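Local coordinates for protein AAA family ATPase (Sulfolobus acidocaldarius, PDB 2W2U) that is an AAA-family ATPase of the archaeal cell division machinery, represented here by its MIT domain, which binds a peptide of its ESCRT-III partner, at residues V13-M18 and I46-Q51; R20-N25 and Y42-E47; K28-G33 and K73-V78; A50-L55 and A63-M68. All coordinates share one frame; numbering follows the deposited sequence.

How the interactions relate
The MIT domain is a bundle of three helices, 11-31, 35-55 and 62-81. Interactions 1 and 2 both join helices 11-31 and 35-55. Their centres lie about 8 Å apart, and Val48 of the first packs on Tyr22 of the second. Interaction 4 follows interaction 2 along the chain and pairs the end of helix 35-55 with the start of helix 62-81. Interaction 3 ties the end of helix 11-31 to helix 62-81, about 20 Å from interaction 4 between centres. Tyr65 of interaction 4 is hydrogen-bonded to Glu16 of interaction 1, and Tyr42 of interaction 2 to Asp30 of interaction 3. Residues of all four contacts lie within reach of the bound peptide, so the peptide runs along the bundle.

Interaction 1. Residues V13-M18 and I46-Q51; sequences VMLEEM and IEVLAQ
Glu16 OE2, next in sequence to the Leu15 that meets Val48, has two partners: the hydroxyl of Tyr65, by a hydrogen bond, and a basic side chain of the bound peptide, by a salt bridge. Glu16 itself turns away from helix 35-55. The contact belongs to the three-helix bundle of the MIT domain, where segments 13-18 and 46-51 run antiparallel. Their axes come within 9.2 Å at an angle of 159°. No hydrogen bond crosses between the two segments, and the join is apolar. Val48 is buried and points at the facing helix. Its two methyls divide the work. CG1 is anti to the backbone N (chi1 -179°), and Val48 CG1 lies 3.2 Å from Leu15 O, a tight fit against the backbone. The same Val48 CG1 meets Leu15 CD2 at 4.0 Å. CG2 packs on the thioether of Met18, with Met18 SD 3.9 Å from Val48 CG2. These two side chains cross at about a right angle. With an alanine here, both methyls are gone, and Leu15 CD2 and Met18 SD would probably face a gap between the helices. Val48 also touches Ala19 and Tyr22, further along helix 11-31. Gln51, one turn on, adds only its aliphatic part. Its chain bends at chi2, and Gln51 CG lies 4.1 Å from Leu15 CD1.

Interaction 2. Residues R20-N25 and Y42-E47; sequences RKYAIN and YKKAIE
Tyr22 makes most of the contact. Its ring lies against the side chain of Lys44, and Lys44 CB sits over the middle of one face. This is a CH-pi contact, 3.7 Å from Lys44 CB to the centroid of the Tyr22 ring and 9° off the ring normal. The lysine chain runs on extended through CD, so CB and CD both meet the ring. Lys44 CD is 3.7 Å from Tyr22 CE1. Beyond CD the lysine bends at chi4 (-60°) and its end leads away from segment 20-25. At its base, Tyr22 CB rests on Ala45, 3.8 Å from Ala45 CB. Ala23 and Ala45 are small, which lets these two antiparallel helices of the MIT bundle come close here. Their axes come within 7.8 Å at 157°. Tyr22 and Ala45 have the nearest CA atoms, 5.1 Å apart. Ala23 follows and is buried. Ala23 CB meets Ala45 CB at 4.4 Å, and Ala45 CB also lies 4.0 Å from Ala23 N. Ala23 touches Tyr72 of helix 62-81 as well. It and the following Ile24 pack on apolar side chains of the bound peptide.

Interaction 3. Residues K28-G33 and K73-V78; sequences KADKEG and KRRIEV
Asp30 and Arg75 form a salt bridge, and it carries the whole contact between the two segments. Arg75 grips the carboxylate side-on with two nitrogens, one to each oxygen. Arg75 NH2 donates to Asp30 OD1 at 2.9 Å, almost straight at 174°. Arg75 NE donates to Asp30 OD2 at 2.8 Å, more bent at 154°. Both oxygens are met on their syn side, though the bond to OD1 lies somewhat out of the carboxylate plane. The two flat groups are only roughly coplanar. The backbones stay well apart, with CA atoms of Asp30 and Arg75 9.4 Å from each other. The bend of the arginine at chi2 (63°) turns its NE edge to the aspartate. A further hydrogen bond comes from helix 35-55: the hydroxyl of Tyr42 is bonded to Asp30 OD2. The charge of Arg75 and the bonds to both oxygens would probably favour the ionised carboxylate, although Asp30 is buried. Asp30 thus links all three helices of the MIT bundle at this end. Backbone bonds close helix 11-31 just after it. Gly33 has positive phi, and a Schellman motif ends the helix, with Gly33 N bonded to Asp30 O at 3.1 Å. As for packing, the Tyr42 ring lies against Arg75. Apolar side chains of the bound peptide pack on Asp30, Lys31 and Arg75.

Interaction 4. Residues A50-L55 and A63-M68; sequences AQLVSL and AIYEQM
The second and third helices of the MIT bundle form an antiparallel helical hairpin, and this buried contact lies near its turn. Segments 50-55 and 63-68 have axes 9.3 Å apart at closest approach, at 152°. Tyr65 CG is anti to the carbonyl carbon (chi1 -57°), which carries the ring toward Leu52. Leu52 CB lies over one face of the ring, off centre and nearer its border, in a CH-pi contact 3.9 Å from the centroid of the Tyr65 ring. Leu52 CB is 3.6 Å from Tyr65 CE2. The two leucine methyls follow the ring outward, with Leu52 CD2 3.8 Å from Tyr65 OH. Val53 runs alongside the base of the tyrosine in the opposite direction, its CG2 3.6 Å from Tyr65 CB. Glu66 crosses Val53 and brings its OE2 to 3.8 Å from Val53 CG1. The tyrosine hydroxyl continues to helix 11-31, where Glu16 and Gln12 bond to it. If a phenylalanine stood in place of Tyr65, the packing on Leu52 might persist, but Glu16 and Gln12 would probably be left without this shared partner. The chemistry is thus divided: the ring packs on the second helix, and its hydroxyl ties the third helix to the first.

Interaction 1. Residues V13-M18 and I46-Q51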
loop_
_atom_site.group_PDB
_atom_site.type_symbol
_atom_site.label_atom_id
_atom_site.label_comp_id
_atom_site.label_asym_id
_atom_site.label_seq_id
_atom_site.Cartn_x
_atom_site.Cartn_y
_atom_site.Cartn_z
ATOM N N VAL A 13 -5.009 -13.426 2.277
ATOM C CA VAL A 13 -5.816 -12.908 1.177
ATOM C C VAL A 13 -6.735 -11.764 1.638
ATOM O O VAL A 13 -6.903 -10.772 0.933
ATOM C CB VAL A 13 -6.634 -14.047 0.492
ATOM C CG1 VAL A 13 -7.626 -13.491 -0.517
ATOM C CG2 VAL A 13 -5.698 -15.040 -0.196
ATOM N N MET A 14 -7.308 -11.912 2.827
ATOM C CA MET A 14 -8.182 -10.897 3.405
ATOM C C MET A 14 -7.432 -9.577 3.657
ATOM O O MET A 14 -7.929 -8.494 3.316
ATOM C CB MET A 14 -8.802 -11.434 4.693
ATOM C CG MET A 14 -9.991 -10.648 5.189
ATOM S SD MET A 14 -9.978 -10.544 6.984
ATOM C CE MET A 14 -8.619 -9.382 7.199
ATOM N N LEU A 15 -6.236 -9.674 4.235
ATOM C CA LEU A 15 -5.397 -8.492 4.453
ATOM C C LEU A 15 -4.874 -7.905 3.141
ATOM O O LEU A 15 -4.826 -6.688 2.979
ATOM C CB LEU A 15 -4.239 -8.796 5.413
ATOM C CG LEU A 15 -4.582 -9.004 6.897
ATOM C CD1 LEU A 15 -3.417 -9.650 7.613
ATOM C CD2 LEU A 15 -4.986 -7.693 7.596
ATOM N N GLU A 16 -4.492 -8.769 2.205
ATOM C CA GLU A 16 -4.063 -8.315 0.881
ATOM C C GLU A 16 -5.124 -7.455 0.186
ATOM O O GLU A 16 -4.803 -6.408 -0.375
ATOM C CB GLU A 16 -3.628 -9.497 0.005
ATOM C CG GLU A 16 -2.259 -10.043 0.405
ATOM C CD GLU A 16 -1.893 -11.360 -0.256
ATOM O OE1 GLU A 16 -2.750 -11.981 -0.920
ATOM O OE2 GLU A 16 -0.723 -11.772 -0.112
ATOM N N GLU A 17 -6.379 -7.896 0.241
ATOM C CA GLU A 17 -7.506 -7.137 -0.315
ATOM C C GLU A 17 -7.726 -5.792 0.403
ATOM O O GLU A 17 -8.014 -4.772 -0.242
ATOM C CB GLU A 17 -8.782 -7.999 -0.311
ATOM C CG GLU A 17 -10.120 -7.231 -0.307
ATOM C CD GLU A 17 -10.372 -6.367 -1.548
ATOM O OE1 GLU A 17 -9.791 -6.635 -2.631
ATOM O OE2 GLU A 17 -11.168 -5.408 -1.428
ATOM N N MET A 18 -7.591 -5.810 1.729
ATOM C CA MET A 18 -7.673 -4.606 2.560
ATOM C C MET A 18 -6.617 -3.580 2.157
ATOM O O MET A 18 -6.929 -2.411 1.961
ATOM C CB MET A 18 -7.516 -4.973 4.040
ATOM C CG MET A 18 -7.803 -3.841 5.034
ATOM S SD MET A 18 -7.552 -4.360 6.756
ATOM C CE MET A 18 -8.621 -5.786 6.848
ATOM N N ILE A 46 0.201 0.916 3.988
ATOM C CA ILE A 46 1.504 0.593 4.593
ATOM C C ILE A 46 1.333 -0.237 5.872
ATOM O O ILE A 46 1.974 -1.278 6.036
ATOM C CB ILE A 46 2.359 1.863 4.868
ATOM C CG1 ILE A 46 2.892 2.441 3.556
ATOM C CG2 ILE A 46 3.538 1.540 5.814
ATOM C CD1 ILE A 46 3.321 3.913 3.643
ATOM N N GLU A 47 0.443 0.213 6.755
ATOM C CA GLU A 47 0.178 -0.501 8.001
ATOM C C GLU A 47 -0.329 -1.935 7.777
ATOM O O GLU A 47 0.103 -2.860 8.465
ATOM C CB GLU A 47 -0.799 0.291 8.873
ATOM C CG GLU A 47 -0.880 -0.194 10.313
ATOM C CD GLU A 47 -2.040 0.434 11.075
ATOM O OE1 GLU A 47 -2.854 1.152 10.449
ATOM O OE2 GLU A 47 -2.135 0.204 12.300
ATOM N N VAL A 48 -1.243 -2.120 6.828
ATOM C CA VAL A 48 -1.720 -3.478 6.499
ATOM C C VAL A 48 -0.590 -4.315 5.881
ATOM O O VAL A 48 -0.441 -5.496 6.202
ATOM C CB VAL A 48 -2.958 -3.473 5.561
ATOM C CG1 VAL A 48 -3.423 -4.894 5.271
ATOM C CG2 VAL A 48 -4.111 -2.664 6.177
ATOM N N LEU A 49 0.202 -3.693 5.008
ATOM C CA LEU A 49 1.333 -4.370 4.369
ATOM C C LEU A 49 2.432 -4.732 5.377
ATOM O O LEU A 49 3.062 -5.781 5.258
ATOM C CB LEU A 49 1.890 -3.547 3.196
ATOM C CG LEU A 49 1.043 -3.417 1.913
ATOM C CD1 LEU A 49 1.589 -2.328 0.978
ATOM C CD2 LEU A 49 0.912 -4.744 1.164
ATOM N N ALA A 50 2.636 -3.875 6.379
ATOM C CA ALA A 50 3.567 -4.179 7.467
ATOM C C ALA A 50 3.088 -5.379 8.287
ATOM O O ALA A 50 3.891 -6.220 8.688
ATOM C CB ALA A 50 3.792 -2.952 8.361
ATOM N N GLN A 51 1.778 -5.459 8.513
ATOM C CA GLN A 51 1.179 -6.587 9.222
ATOM C C GLN A 51 1.372 -7.907 8.457
ATOM O O GLN A 51 1.705 -8.940 9.059
ATOM C CB GLN A 51 -0.312 -6.330 9.472
ATOM C CG GLN A 51 -1.037 -7.471 10.186
ATOM C CD GLN A 51 -0.623 -7.602 11.640
ATOM O OE1 GLN A 51 -0.710 -6.643 12.404
ATOM N NE2 GLN A 51 -0.181 -8.798 12.036
#

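Interaction 2. Residues R20-N25 and Y42-E47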
loop_
_atom_site.group_PDB
_atom_site.type_symbol
_atom_site.label_atom_id
_atom_site.label_comp_id
_atom_site.label_asym_id
_atom_site.label_seq_id
_atom_site.Cartn_x
_atom_site.Cartn_y
_atom_site.Cartn_z
ATOM N N ARG A 20 -5.041 -3.507 -0.725
ATOM C CA ARG A 20 -5.419 -3.121 -2.090
ATOM C C ARG A 20 -6.455 -1.991 -2.132
ATOM O O ARG A 20 -6.268 -1.016 -2.852
ATOM C CB ARG A 20 -5.923 -4.336 -2.876
ATOM C CG ARG A 20 -6.219 -4.049 -4.341
ATOM C CD ARG A 20 -6.668 -5.298 -5.110
ATOM N NE ARG A 20 -5.642 -6.342 -5.107
ATOM C CZ ARG A 20 -5.724 -7.484 -4.428
ATOM N NH1 ARG A 20 -6.797 -7.764 -3.694
ATOM N NH2 ARG A 20 -4.728 -8.358 -4.492
ATOM N N LYS A 21 -7.537 -2.141 -1.369
ATOM C CA LYS A 21 -8.580 -1.117 -1.240
ATOM C C LYS A 21 -8.000 0.231 -0.802
ATOM O O LYS A 21 -8.323 1.263 -1.385
ATOM C CB LYS A 21 -9.680 -1.586 -0.269
ATOM C CG LYS A 21 -10.537 -0.460 0.349
ATOM C CD LYS A 21 -11.682 -0.967 1.245
ATOM C CE LYS A 21 -11.212 -1.856 2.411
ATOM N NZ LYS A 21 -11.426 -3.321 2.130
ATOM N N TYR A 22 -7.134 0.213 0.209
ATOM C CA TYR A 22 -6.459 1.433 0.655
ATOM C C TYR A 22 -5.549 2.034 -0.416
ATOM O O TYR A 22 -5.576 3.248 -0.645
ATOM C CB TYR A 22 -5.678 1.194 1.953
ATOM C CG TYR A 22 -6.547 1.024 3.176
ATOM C CD1 TYR A 22 -7.513 1.967 3.498
ATOM C CD2 TYR A 22 -6.390 -0.074 4.023
ATOM C CE1 TYR A 22 -8.311 1.829 4.628
ATOM C CE2 TYR A 22 -7.190 -0.226 5.156
ATOM C CZ TYR A 22 -8.146 0.733 5.451
ATOM O OH TYR A 22 -8.947 0.608 6.568
ATOM N N ALA A 23 -4.760 1.179 -1.069
ATOM C CA ALA A 23 -3.842 1.605 -2.128
ATOM C C ALA A 23 -4.580 2.247 -3.305
ATOM O O ALA A 23 -4.159 3.286 -3.810
ATOM C CB ALA A 23 -2.988 0.434 -2.601
ATOM N N ILE A 24 -5.681 1.628 -3.725
ATOM C CA ILE A 24 -6.538 2.167 -4.784
ATOM C C ILE A 24 -7.152 3.515 -4.369
ATOM O O ILE A 24 -7.196 4.448 -5.173
ATOM C CB ILE A 24 -7.646 1.153 -5.203
ATOM C CG1 ILE A 24 -7.024 -0.079 -5.875
ATOM C CG2 ILE A 24 -8.671 1.799 -6.140
ATOM C CD1 ILE A 24 -8.026 -1.212 -6.138
ATOM N N ASN A 25 -7.614 3.613 -3.124
ATOM C CA ASN A 25 -8.133 4.877 -2.590
ATOM C C ASN A 25 -7.085 5.991 -2.601
ATOM O O ASN A 25 -7.398 7.138 -2.915
ATOM C CB ASN A 25 -8.671 4.699 -1.166
ATOM C CG ASN A 25 -9.990 3.944 -1.113
ATOM O OD1 ASN A 25 -10.634 3.701 -2.136
ATOM N ND2 ASN A 25 -10.401 3.576 0.097
ATOM N N TYR A 42 -2.485 5.853 1.807
ATOM C CA TYR A 42 -1.156 5.246 1.650
ATOM C C TYR A 42 -0.659 4.693 2.995
ATOM O O TYR A 42 -0.153 3.566 3.063
ATOM C CB TYR A 42 -0.136 6.264 1.112
ATOM C CG TYR A 42 -0.171 6.547 -0.383
ATOM C CD1 TYR A 42 -0.105 5.511 -1.326
ATOM C CD2 TYR A 42 -0.215 7.859 -0.854
ATOM C CE1 TYR A 42 -0.123 5.783 -2.699
ATOM C CE2 TYR A 42 -0.235 8.144 -2.220
ATOM C CZ TYR A 42 -0.183 7.102 -3.133
ATOM O OH TYR A 42 -0.199 7.390 -4.471
ATOM N N LYS A 43 -0.810 5.487 4.060
ATOM C CA LYS A 43 -0.371 5.078 5.399
ATOM C C LYS A 43 -1.120 3.837 5.869
ATOM O O LYS A 43 -0.546 2.968 6.526
ATOM C CB LYS A 43 -0.565 6.201 6.420
ATOM C CG LYS A 43 0.406 7.355 6.303
ATOM C CD LYS A 43 0.302 8.253 7.530
ATOM C CE LYS A 43 1.035 9.566 7.332
ATOM N NZ LYS A 43 2.502 9.443 7.454
ATOM N N LYS A 44 -2.408 3.776 5.531
ATOM C CA LYS A 44 -3.264 2.660 5.921
ATOM C C LYS A 44 -2.926 1.399 5.133
ATOM O O LYS A 44 -3.023 0.291 5.658
ATOM C CB LYS A 44 -4.749 3.026 5.795
ATOM C CG LYS A 44 -5.228 3.957 6.911
ATOM C CD LYS A 44 -6.682 4.377 6.728
ATOM C CE LYS A 44 -7.134 5.374 7.806
ATOM N NZ LYS A 44 -7.026 4.831 9.205
ATOM N N ALA A 45 -2.530 1.579 3.876
ATOM C CA ALA A 45 -2.012 0.481 3.061
ATOM C C ALA A 45 -0.673 -0.022 3.616
ATOM O O ALA A 45 -0.452 -1.231 3.716
ATOM C CB ALA A 45 -1.871 0.917 1.612
ATOM N N ILE A 46 0.201 0.916 3.988
ATOM C CA ILE A 46 1.504 0.593 4.593
ATOM C C ILE A 46 1.333 -0.237 5.872
ATOM O O ILE A 46 1.974 -1.278 6.036
ATOM C CB ILE A 46 2.359 1.863 4.868
ATOM C CG1 ILE A 46 2.892 2.441 3.556
ATOM C CG2 ILE A 46 3.538 1.540 5.814
ATOM C CD1 ILE A 46 3.321 3.913 3.643
ATOM N N GLU A 47 0.443 0.213 6.755
ATOM C CA GLU A 47 0.178 -0.501 8.001
ATOM C C GLU A 47 -0.329 -1.935 7.777
ATOM O O GLU A 47 0.103 -2.860 8.465
ATOM C CB GLU A 47 -0.799 0.291 8.873
ATOM C CG GLU A 47 -0.880 -0.194 10.313
ATOM C CD GLU A 47 -2.040 0.434 11.075
ATOM O OE1 GLU A 47 -2.854 1.152 10.449
ATOM O OE2 GLU A 47 -2.135 0.204 12.300
#

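Interaction 3. Residues K28-G33 and K73-V78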
loop_
_atom_site.group_PDB
_atom_site.type_symbol
_atom_site.label_atom_id
_atom_site.label_comp_id
_atom_site.label_asym_id
_atom_site.label_seq_id
_atom_site.Cartn_x
_atom_site.Cartn_y
_atom_site.Cartn_z
ATOM N N LYS A 28 -6.141 7.105 -6.297
ATOM C CA LYS A 28 -7.279 7.882 -6.789
ATOM C C LYS A 28 -7.242 9.303 -6.231
ATOM O O LYS A 28 -7.250 10.272 -6.998
ATOM C CB LYS A 28 -8.602 7.194 -6.423
ATOM C CG LYS A 28 -9.860 7.851 -7.005
ATOM C CD LYS A 28 -11.124 7.212 -6.429
ATOM C CE LYS A 28 -12.389 7.951 -6.855
ATOM N NZ LYS A 28 -12.759 7.680 -8.273
ATOM N N ALA A 29 -7.185 9.415 -4.901
ATOM C CA ALA A 29 -7.105 10.709 -4.218
ATOM C C ALA A 29 -5.873 11.503 -4.658
ATOM O O ALA A 29 -5.940 12.717 -4.843
ATOM C CB ALA A 29 -7.114 10.518 -2.704
ATOM N N ASP A 30 -4.760 10.795 -4.837
ATOM C CA ASP A 30 -3.508 11.366 -5.324
ATOM C C ASP A 30 -3.699 12.047 -6.686
ATOM O O ASP A 30 -3.293 13.198 -6.871
ATOM C CB ASP A 30 -2.443 10.261 -5.413
ATOM C CG ASP A 30 -1.024 10.797 -5.478
ATOM O OD1 ASP A 30 -0.813 11.981 -5.834
ATOM O OD2 ASP A 30 -0.102 10.010 -5.178
ATOM N N LYS A 31 -4.326 11.338 -7.624
ATOM C CA LYS A 31 -4.556 11.854 -8.977
ATOM C C LYS A 31 -5.592 12.983 -9.029
ATOM O O LYS A 31 -5.590 13.794 -9.958
ATOM C CB LYS A 31 -4.930 10.720 -9.938
ATOM C CG LYS A 31 -3.782 9.736 -10.204
ATOM C CD LYS A 31 -4.163 8.687 -11.242
ATOM C CE LYS A 31 -3.157 7.540 -11.297
ATOM N NZ LYS A 31 -1.817 7.941 -11.809
ATOM N N GLU A 32 -6.465 13.031 -8.027
ATOM C CA GLU A 32 -7.425 14.122 -7.865
ATOM C C GLU A 32 -6.835 15.343 -7.135
ATOM O O GLU A 32 -7.517 16.357 -6.958
ATOM C CB GLU A 32 -8.679 13.612 -7.150
ATOM C CG GLU A 32 -9.547 12.727 -8.036
ATOM C CD GLU A 32 -10.578 11.921 -7.267
ATOM O OE1 GLU A 32 -10.891 12.275 -6.108
ATOM O OE2 GLU A 32 -11.081 10.930 -7.839
ATOM N N GLY A 33 -5.574 15.241 -6.721
ATOM C CA GLY A 33 -4.858 16.352 -6.091
ATOM C C GLY A 33 -5.245 16.616 -4.645
ATOM O O GLY A 33 -5.166 17.757 -4.173
ATOM N N LYS A 73 5.715 4.841 0.960
ATOM C CA LYS A 73 6.456 5.717 1.873
ATOM C C LYS A 73 7.090 6.884 1.118
ATOM O O LYS A 73 7.065 8.019 1.591
ATOM C CB LYS A 73 7.550 4.958 2.628
ATOM C CG LYS A 73 7.083 4.117 3.796
ATOM C CD LYS A 73 8.281 3.649 4.610
ATOM C CE LYS A 73 7.867 2.783 5.786
ATOM N NZ LYS A 73 7.002 3.509 6.752
ATOM N N ARG A 74 7.658 6.592 -0.050
ATOM C CA ARG A 74 8.293 7.617 -0.880
ATOM C C ARG A 74 7.284 8.596 -1.476
ATOM O O ARG A 74 7.582 9.780 -1.611
ATOM C CB ARG A 74 9.134 6.983 -1.987
ATOM C CG ARG A 74 10.592 6.799 -1.640
ATOM C CD ARG A 74 11.298 6.042 -2.754
ATOM N NE ARG A 74 11.359 4.612 -2.464
ATOM C CZ ARG A 74 11.189 3.645 -3.360
ATOM N NH1 ARG A 74 10.919 3.932 -4.626
ATOM N NH2 ARG A 74 11.274 2.382 -2.979
ATOM N N ARG A 75 6.098 8.106 -1.834
ATOM C CA ARG A 75 5.038 8.996 -2.312
ATOM C C ARG A 75 4.488 9.901 -1.197
ATOM O O ARG A 75 4.175 11.074 -1.442
ATOM C CB ARG A 75 3.917 8.227 -3.021
ATOM C CG ARG A 75 2.911 9.129 -3.751
ATOM C CD ARG A 75 3.556 9.941 -4.891
ATOM N NE ARG A 75 2.579 10.839 -5.504
ATOM C CZ ARG A 75 2.843 11.749 -6.440
ATOM N NH1 ARG A 75 4.075 11.914 -6.915
ATOM N NH2 ARG A 75 1.861 12.504 -6.901
ATOM N N ILE A 76 4.384 9.354 0.017
ATOM C CA ILE A 76 4.032 10.139 1.210
ATOM C C ILE A 76 4.983 11.318 1.389
ATOM O O ILE A 76 4.541 12.444 1.617
ATOM C CB ILE A 76 4.092 9.301 2.515
ATOM C CG1 ILE A 76 3.128 8.101 2.473
ATOM C CG2 ILE A 76 3.853 10.192 3.745
ATOM C CD1 ILE A 76 1.739 8.386 2.895
ATOM N N GLU A 77 6.284 11.048 1.299
ATOM C CA GLU A 77 7.309 12.064 1.527
ATOM C C GLU A 77 7.273 13.181 0.488
ATOM O O GLU A 77 7.537 14.335 0.816
ATOM C CB GLU A 77 8.711 11.435 1.637
ATOM C CG GLU A 77 8.923 10.602 2.920
ATOM C CD GLU A 77 8.400 11.299 4.192
ATOM O OE1 GLU A 77 9.003 12.318 4.611
ATOM O OE2 GLU A 77 7.387 10.826 4.771
ATOM N N VAL A 78 6.922 12.839 -0.751
ATOM C CA VAL A 78 6.675 13.842 -1.788
ATOM C C VAL A 78 5.427 14.688 -1.458
ATOM O O VAL A 78 5.511 15.917 -1.381
ATOM C CB VAL A 78 6.557 13.209 -3.199
ATOM C CG1 VAL A 78 6.288 14.278 -4.254
ATOM C CG2 VAL A 78 7.832 12.422 -3.552
#

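Interaction 4. Residues A50-L55 and A63-M68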
loop_
_atom_site.group_PDB
_atom_site.type_symbol
_atom_site.label_atom_id
_atom_site.label_comp_id
_atom_site.label_asym_id
_atom_site.label_seq_id
_atom_site.Cartn_x
_atom_site.Cartn_y
_atom_site.Cartn_z
ATOM N N ALA A 50 2.636 -3.875 6.379
ATOM C CA ALA A 50 3.567 -4.179 7.467
ATOM C C ALA A 50 3.088 -5.379 8.287
ATOM O O ALA A 50 3.891 -6.220 8.688
ATOM C CB ALA A 50 3.792 -2.952 8.361
ATOM N N GLN A 51 1.778 -5.459 8.513
ATOM C CA GLN A 51 1.179 -6.587 9.222
ATOM C C GLN A 51 1.372 -7.907 8.457
ATOM O O GLN A 51 1.705 -8.940 9.059
ATOM C CB GLN A 51 -0.312 -6.330 9.472
ATOM C CG GLN A 51 -1.037 -7.471 10.186
ATOM C CD GLN A 51 -0.623 -7.602 11.640
ATOM O OE1 GLN A 51 -0.710 -6.643 12.404
ATOM N NE2 GLN A 51 -0.181 -8.798 12.036
ATOM N N LEU A 52 1.149 -7.853 7.141
ATOM C CA LEU A 52 1.388 -8.987 6.239
ATOM C C LEU A 52 2.848 -9.451 6.262
ATOM O O LEU A 52 3.117 -10.650 6.327
ATOM C CB LEU A 52 0.932 -8.657 4.811
ATOM C CG LEU A 52 -0.568 -8.762 4.481
ATOM C CD1 LEU A 52 -0.904 -8.002 3.214
ATOM C CD2 LEU A 52 -1.034 -10.213 4.360
ATOM N N VAL A 53 3.776 -8.496 6.224
ATOM C CA VAL A 53 5.204 -8.762 6.428
ATOM C C VAL A 53 5.498 -9.481 7.763
ATOM O O VAL A 53 6.237 -10.450 7.769
ATOM C CB VAL A 53 6.057 -7.467 6.292
ATOM C CG1 VAL A 53 7.487 -7.671 6.831
ATOM C CG2 VAL A 53 6.098 -7.006 4.837
ATOM N N SER A 54 4.920 -9.019 8.878
ATOM C CA SER A 54 5.068 -9.730 10.166
ATOM C C SER A 54 4.567 -11.168 10.122
ATOM O O SER A 54 5.206 -12.063 10.668
ATOM C CB SER A 54 4.340 -9.011 11.302
ATOM O OG SER A 54 4.954 -7.773 11.590
ATOM N N LEU A 55 3.419 -11.373 9.483
ATOM C CA LEU A 55 2.757 -12.677 9.453
ATOM C C LEU A 55 3.420 -13.665 8.491
ATOM O O LEU A 55 3.417 -14.871 8.742
ATOM C CB LEU A 55 1.279 -12.522 9.090
ATOM C CG LEU A 55 0.239 -12.087 10.133
ATOM C CD1 LEU A 55 -1.005 -11.552 9.438
ATOM C CD2 LEU A 55 -0.137 -13.231 11.067
ATOM N N ALA A 63 8.629 -9.872 -0.390
ATOM C CA ALA A 63 9.423 -8.938 -1.193
ATOM C C ALA A 63 8.550 -7.910 -1.917
ATOM O O ALA A 63 8.927 -6.742 -2.034
ATOM C CB ALA A 63 10.307 -9.692 -2.188
ATOM N N ILE A 64 7.387 -8.350 -2.396
ATOM C CA ILE A 64 6.407 -7.448 -3.010
ATOM C C ILE A 64 5.755 -6.511 -1.980
ATOM O O ILE A 64 5.612 -5.307 -2.237
ATOM C CB ILE A 64 5.334 -8.220 -3.822
ATOM C CG1 ILE A 64 5.984 -8.950 -5.008
ATOM C CG2 ILE A 64 4.233 -7.274 -4.300
ATOM C CD1 ILE A 64 5.187 -10.146 -5.527
ATOM N N TYR A 65 5.362 -7.054 -0.823
ATOM C CA TYR A 65 4.857 -6.213 0.276
ATOM C C TYR A 65 5.866 -5.117 0.613
ATOM O O TYR A 65 5.510 -3.943 0.732
ATOM C CB TYR A 65 4.622 -7.011 1.558
ATOM C CG TYR A 65 3.692 -8.202 1.497
ATOM C CD1 TYR A 65 2.606 -8.250 0.615
ATOM C CD2 TYR A 65 3.870 -9.266 2.384
ATOM C CE1 TYR A 65 1.754 -9.350 0.599
ATOM C CE2 TYR A 65 3.031 -10.363 2.375
ATOM C CZ TYR A 65 1.977 -10.402 1.486
ATOM O OH TYR A 65 1.157 -11.504 1.495
ATOM N N GLU A 66 7.127 -5.527 0.771
ATOM C CA GLU A 66 8.204 -4.637 1.181
ATOM C C GLU A 66 8.527 -3.582 0.123
ATOM O O GLU A 66 8.781 -2.424 0.463
ATOM C CB GLU A 66 9.442 -5.451 1.573
ATOM C CG GLU A 66 9.261 -6.212 2.904
ATOM C CD GLU A 66 10.090 -7.488 3.008
ATOM O OE1 GLU A 66 10.969 -7.722 2.149
ATOM O OE2 GLU A 66 9.859 -8.269 3.960
ATOM N N GLN A 67 8.490 -3.984 -1.149
ATOM C CA GLN A 67 8.627 -3.068 -2.279
ATOM C C GLN A 67 7.538 -1.994 -2.288
ATOM O O GLN A 67 7.826 -0.818 -2.501
ATOM C CB GLN A 67 8.606 -3.838 -3.610
ATOM C CG GLN A 67 8.801 -2.967 -4.858
ATOM C CD GLN A 67 8.358 -3.658 -6.152
ATOM O OE1 GLN A 67 8.692 -4.821 -6.393
ATOM N NE2 GLN A 67 7.608 -2.936 -6.995
ATOM N N MET A 68 6.292 -2.403 -2.070
ATOM C CA MET A 68 5.169 -1.470 -2.119
ATOM C C MET A 68 5.131 -0.511 -0.922
ATOM O O MET A 68 4.785 0.668 -1.076
ATOM C CB MET A 68 3.842 -2.211 -2.310
ATOM C CG MET A 68 3.730 -2.929 -3.667
ATOM S SD MET A 68 4.326 -1.992 -5.109
ATOM C CE MET A 68 3.020 -0.782 -5.292
#